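Local atomic coordinates of type IV secretion system protein DotB (Yersinia pseudotuberculosis IP 31758, PDB entry 6GEF), a protein that probably hydrolyses ATP as a hexameric AAA+ ATPase of the GSP E family that serves type IVb secretion. Residues A[316-321]-A[352-357]. Numbering follows the deposited sequence.
Sequences LVETTR and QLLSLS
Val317 and Glu318 meet Leu353 and Leu354 where helix 306-319 ends. Just before Val317, Leu316 O accepts the backbone N-H of Thr320; Thr320 N and Leu316 O are 3.1 Å apart. Thr320 OG1 is modelled very near the same oxygen, and this second bond is doubtful. Thr320 is also where the chain leaves helix 306-319 for strand 320-330.

The contact itself is a small apolar one between the last turns of two helices. It buries 184 Å² in all. Val317 is its central side chain and points toward helix 347-355. With chi1 at 173°, CG1 stands opposite the backbone N and is the methyl that touches both leucines: Val317 CG1 is 3.9 Å from Leu353 CB and 4.1 Å from Leu354 CG. Val317 CG2 is 4.2 Å from Leu353 CB. Leu353 thus offers CB to both methyls of Val317, and its CD1 also comes within 4.2 Å of Val317 CG1. Leu354 runs past Val317 in the opposite direction.

Glu318 borders the contact on its more open side. Its chain bends at chi2 (-96°), and this brings the carboxylate over to Leu354. Glu318 OE1 and Leu354 CD1 lie 3.9 Å apart, a van der Waals contact with the two side chains nearly perpendicular.

Arg350, a turn earlier on helix 347-355, adds weak hydrogen bonds to Val317 O and Glu318 O. Leu353 also packs on Phe345 and on Val362 and Leu369 of helix 362-372. Leu354 meets His393 of the second subunit. Helix 347-355 packs on both the end of helix 306-319 and helix 362-372, and Leu353 takes part in both contacts. Strand 320-330 leads from there into the mixed sheet, beside strand 179-183, which precedes the probable P-loop.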
# COMPACT_ATOMS: atom_id res chain seq x y z
N LEU A 316 -16.26 -22.40 -22.83
CA LEU A 316 -17.51 -22.62 -22.08
C LEU A 316 -18.45 -23.55 -22.81
O LEU A 316 -19.08 -24.40 -22.19
CB LEU A 316 -18.16 -21.28 -21.77
CG LEU A 316 -19.44 -21.32 -20.96
CD1 LEU A 316 -20.51 -21.98 -21.76
CD2 LEU A 316 -19.21 -22.04 -19.65
N VAL A 317 -18.57 -23.41 -24.12
CA VAL A 317 -19.44 -24.28 -24.90
C VAL A 317 -18.85 -25.70 -24.95
O VAL A 317 -19.57 -26.68 -24.83
CB VAL A 317 -19.69 -23.71 -26.31
CG1 VAL A 317 -20.45 -24.69 -27.15
CG2 VAL A 317 -20.45 -22.40 -26.20
N GLU A 318 -17.53 -25.81 -25.17
CA GLU A 318 -16.92 -27.11 -25.34
C GLU A 318 -16.83 -27.91 -24.03
O GLU A 318 -16.76 -29.13 -24.07
CB GLU A 318 -15.52 -26.97 -25.95
CG GLU A 318 -15.53 -26.68 -27.44
CD GLU A 318 -15.39 -27.91 -28.29
OE1 GLU A 318 -16.43 -28.37 -28.84
OE2 GLU A 318 -14.23 -28.39 -28.42
N THR A 319 -16.83 -27.22 -22.89
CA THR A 319 -16.67 -27.87 -21.61
C THR A 319 -18.00 -28.13 -20.90
O THR A 319 -18.10 -29.06 -20.09
CB THR A 319 -15.78 -27.04 -20.67
OG1 THR A 319 -14.66 -26.56 -21.40
CG2 THR A 319 -15.30 -27.85 -19.52
N THR A 320 -19.03 -27.33 -21.19
CA THR A 320 -20.34 -27.58 -20.62
C THR A 320 -20.95 -28.85 -21.20
O THR A 320 -20.91 -29.07 -22.42
CB THR A 320 -21.26 -26.39 -20.92
OG1 THR A 320 -20.63 -25.17 -20.48
CG2 THR A 320 -22.59 -26.56 -20.18
N ARG A 321 -21.47 -29.72 -20.34
CA ARG A 321 -22.15 -30.93 -20.76
C ARG A 321 -23.65 -30.93 -20.50
O ARG A 321 -24.37 -31.75 -21.09
CB ARG A 321 -21.51 -32.15 -20.08
CG ARG A 321 -20.44 -32.83 -20.93
CD ARG A 321 -20.77 -32.76 -22.42
NE ARG A 321 -20.59 -34.04 -23.09
CZ ARG A 321 -21.58 -34.91 -23.30
NH1 ARG A 321 -22.82 -34.64 -22.87
NH2 ARG A 321 -21.33 -36.06 -23.93
N GLN A 352 -23.81 -26.35 -32.84
CA GLN A 352 -24.76 -25.30 -33.14
C GLN A 352 -24.40 -23.98 -32.45
O GLN A 352 -24.50 -22.91 -33.05
CB GLN A 352 -26.18 -25.73 -32.75
CG GLN A 352 -27.25 -24.72 -33.15
CD GLN A 352 -27.08 -24.16 -34.56
OE1 GLN A 352 -25.99 -23.89 -35.03
NE2 GLN A 352 -28.16 -24.08 -35.28
N LEU A 353 -23.94 -24.07 -31.20
CA LEU A 353 -23.62 -22.86 -30.46
C LEU A 353 -22.37 -22.21 -30.99
O LEU A 353 -22.30 -20.97 -31.10
CB LEU A 353 -23.49 -23.17 -28.96
CG LEU A 353 -24.79 -23.29 -28.17
CD1 LEU A 353 -24.52 -23.90 -26.81
CD2 LEU A 353 -25.44 -21.92 -28.06
N LEU A 354 -21.34 -23.00 -31.30
CA LEU A 354 -20.13 -22.47 -31.92
C LEU A 354 -20.40 -21.83 -33.32
O LEU A 354 -19.88 -20.79 -33.63
CB LEU A 354 -19.07 -23.53 -32.06
CG LEU A 354 -18.55 -24.17 -30.78
CD1 LEU A 354 -17.79 -25.48 -31.11
CD2 LEU A 354 -17.68 -23.14 -30.05
N SER A 355 -21.36 -22.41 -34.03
CA SER A 355 -21.38 -22.25 -35.49
C SER A 355 -21.97 -20.91 -35.95
O SER A 355 -21.35 -20.22 -36.76
CB SER A 355 -22.16 -23.38 -36.16
OG SER A 355 -21.79 -24.65 -35.64
N LEU A 356 -23.04 -20.49 -35.30
CA LEU A 356 -23.57 -19.13 -35.49
C LEU A 356 -22.49 -18.09 -35.34
O LEU A 356 -21.31 -18.42 -35.14
CB LEU A 356 -24.70 -18.90 -34.49
CG LEU A 356 -26.05 -19.58 -34.85
CD1 LEU A 356 -27.26 -18.77 -34.36
CD2 LEU A 356 -26.27 -19.90 -36.35
N SER A 357 -22.83 -16.83 -35.50
CA SER A 357 -21.90 -15.73 -35.21
C SER A 357 -21.35 -15.86 -33.76
O SER A 357 -20.15 -15.74 -33.53
CB SER A 357 -22.56 -14.38 -35.42
OG SER A 357 -21.80 -13.34 -34.87